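Local coordinates for protein (endonuclease) (Salmonella typhimurium, PDB 1BYR), which is an endonuclease with a PLD-like domain, in which helices pack on a mixed beta sheet, at residues L18-I23 with M43-A48. Numbering follows the deposited sequence.
Sequences LVLSAI and MKALVA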
loop_
_atom_site.group_PDB
_atom_site.type_symbol
_atom_site.label_atom_id
_atom_site.label_comp_id
_atom_site.label_asym_id
_atom_site.label_seq_id
_atom_site.Cartn_x
_atom_site.Cartn_y
_atom_site.Cartn_z
ATOM N N LEU A 18 -4.271 -2.349 13.885
ATOM C CA LEU A 18 -3.320 -3.360 13.421
ATOM C C LEU A 18 -1.915 -2.785 13.271
ATOM O O LEU A 18 -0.924 -3.413 13.657
ATOM C CB LEU A 18 -3.787 -3.950 12.074
ATOM C CG LEU A 18 -2.865 -4.999 11.457
ATOM C CD1 LEU A 18 -2.536 -6.063 12.496
ATOM C CD2 LEU A 18 -3.532 -5.631 10.235
ATOM N N VAL A 19 -1.827 -1.589 12.697
ATOM C CA VAL A 19 -0.538 -0.936 12.527
ATOM C C VAL A 19 0.067 -0.686 13.920
ATOM O O VAL A 19 1.255 -0.935 14.136
ATOM C CB VAL A 19 -0.704 0.400 11.749
ATOM C CG1 VAL A 19 0.606 1.185 11.750
ATOM C CG2 VAL A 19 -1.148 0.106 10.312
ATOM N N LEU A 20 -0.751 -0.217 14.860
ATOM C CA LEU A 20 -0.280 0.014 16.236
ATOM C C LEU A 20 0.177 -1.307 16.861
ATOM O O LEU A 20 1.180 -1.350 17.574
ATOM C CB LEU A 20 -1.383 0.651 17.090
ATOM C CG LEU A 20 -1.655 2.099 16.670
ATOM C CD1 LEU A 20 -2.937 2.609 17.313
ATOM C CD2 LEU A 20 -0.465 2.969 17.062
ATOM N N SER A 21 -0.538 -2.392 16.562
ATOM C CA SER A 21 -0.201 -3.724 17.070
ATOM C C SER A 21 1.174 -4.168 16.586
ATOM O O SER A 21 1.939 -4.795 17.323
ATOM C CB SER A 21 -1.246 -4.752 16.621
ATOM O OG SER A 21 -0.874 -6.073 16.975
ATOM N N ALA A 22 1.499 -3.846 15.345
ATOM C CA ALA A 22 2.796 -4.225 14.808
ATOM C C ALA A 22 3.918 -3.462 15.517
ATOM O O ALA A 22 4.939 -4.041 15.877
ATOM C CB ALA A 22 2.844 -3.960 13.291
ATOM N N ILE A 23 3.730 -2.166 15.727
ATOM C CA ILE A 23 4.750 -1.369 16.385
ATOM C C ILE A 23 4.889 -1.805 17.844
ATOM O O ILE A 23 5.991 -1.987 18.349
ATOM C CB ILE A 23 4.419 0.136 16.287
ATOM C CG1 ILE A 23 4.472 0.554 14.815
ATOM C CG2 ILE A 23 5.413 0.968 17.131
ATOM C CD1 ILE A 23 3.725 1.849 14.521
ATOM N N MET A 43 3.333 8.173 16.131
ATOM C CA MET A 43 4.565 8.713 16.720
ATOM C C MET A 43 4.712 8.296 18.177
ATOM O O MET A 43 5.788 7.877 18.604
ATOM C CB MET A 43 4.581 10.238 16.614
ATOM C CG MET A 43 4.304 10.761 15.189
ATOM S SD MET A 43 5.360 10.008 13.900
ATOM C CE MET A 43 4.264 10.222 12.428
ATOM N N LYS A 44 3.632 8.389 18.941
ATOM C CA LYS A 44 3.665 8.010 20.348
ATOM C C LYS A 44 4.046 6.561 20.496
ATOM O O LYS A 44 4.807 6.198 21.404
ATOM C CB LYS A 44 2.307 8.233 20.993
ATOM C CG LYS A 44 2.038 9.685 21.336
ATOM C CD LYS A 44 0.658 9.843 21.922
ATOM C CE LYS A 44 0.073 11.170 21.530
ATOM N NZ LYS A 44 -0.768 11.667 22.645
ATOM N N ALA A 45 3.514 5.723 19.606
ATOM C CA ALA A 45 3.813 4.297 19.629
ATOM C C ALA A 45 5.276 4.004 19.271
ATOM O O ALA A 45 5.907 3.139 19.879
ATOM C CB ALA A 45 2.868 3.536 18.670
ATOM N N LEU A 46 5.820 4.723 18.291
ATOM C CA LEU A 46 7.206 4.523 17.889
ATOM C C LEU A 46 8.154 4.900 19.030
ATOM O O LEU A 46 9.095 4.163 19.339
ATOM C CB LEU A 46 7.529 5.344 16.630
ATOM C CG LEU A 46 6.856 4.850 15.342
ATOM C CD1 LEU A 46 6.828 5.978 14.296
ATOM C CD2 LEU A 46 7.595 3.626 14.820
ATOM N N VAL A 47 7.899 6.034 19.676
ATOM C CA VAL A 47 8.748 6.451 20.788
ATOM C C VAL A 47 8.580 5.520 21.991
ATOM O O VAL A 47 9.522 5.322 22.761
ATOM C CB VAL A 47 8.464 7.917 21.195
ATOM C CG1 VAL A 47 8.355 8.798 19.953
ATOM C CG2 VAL A 47 7.203 7.988 22.010
ATOM N N ALA A 48 7.402 4.931 22.159
ATOM C CA ALA A 48 7.221 3.991 23.267
ATOM C C ALA A 48 8.070 2.762 22.964
ATOM O O ALA A 48 8.591 2.114 23.873
ATOM C CB ALA A 48 5.764 3.589 23.424
#
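Ile-23 N donates to Val-19 O at 3.2 Å, an oxygen that also takes a weak bond from Ala-22 N; from this turn Ile-23 points toward the helix of Ala-45 and Leu-46. The CG2 methyl of Ile-23, placed anti to the backbone N while CG1 lies beside it (chi1 -65°), does the reaching. Ile-23 CG2 rests 3.5 Å from Ala-45 O, a van der Waals touch on the opposing backbone, and 3.9 Å from Ala-45 CB. One turn back, Leu-20 brings its CD2 methyl to 3.7 Å from Ala-45 CB, so that this small methyl is met by two branched side chains. Leu-46 completes the patch: the end of its side chain comes closer than its root, with Leu-46 CD2 4.1 Å from Ile-23 CG2. The two segments run nearly parallel, at 14°, with their axes 9.8 Å apart at closest approach. Helix 40-51 is the crossover of a beta-alpha-beta unit joining parallel neighbouring strands 29-34 and 55-61, and helix 14-25 flanks it. Across the interface, side-chain contact is entirely methyl on methyl or on backbone, which suggests that this patch coheres by burial of apolar surface rather than by polar pairing between the segments.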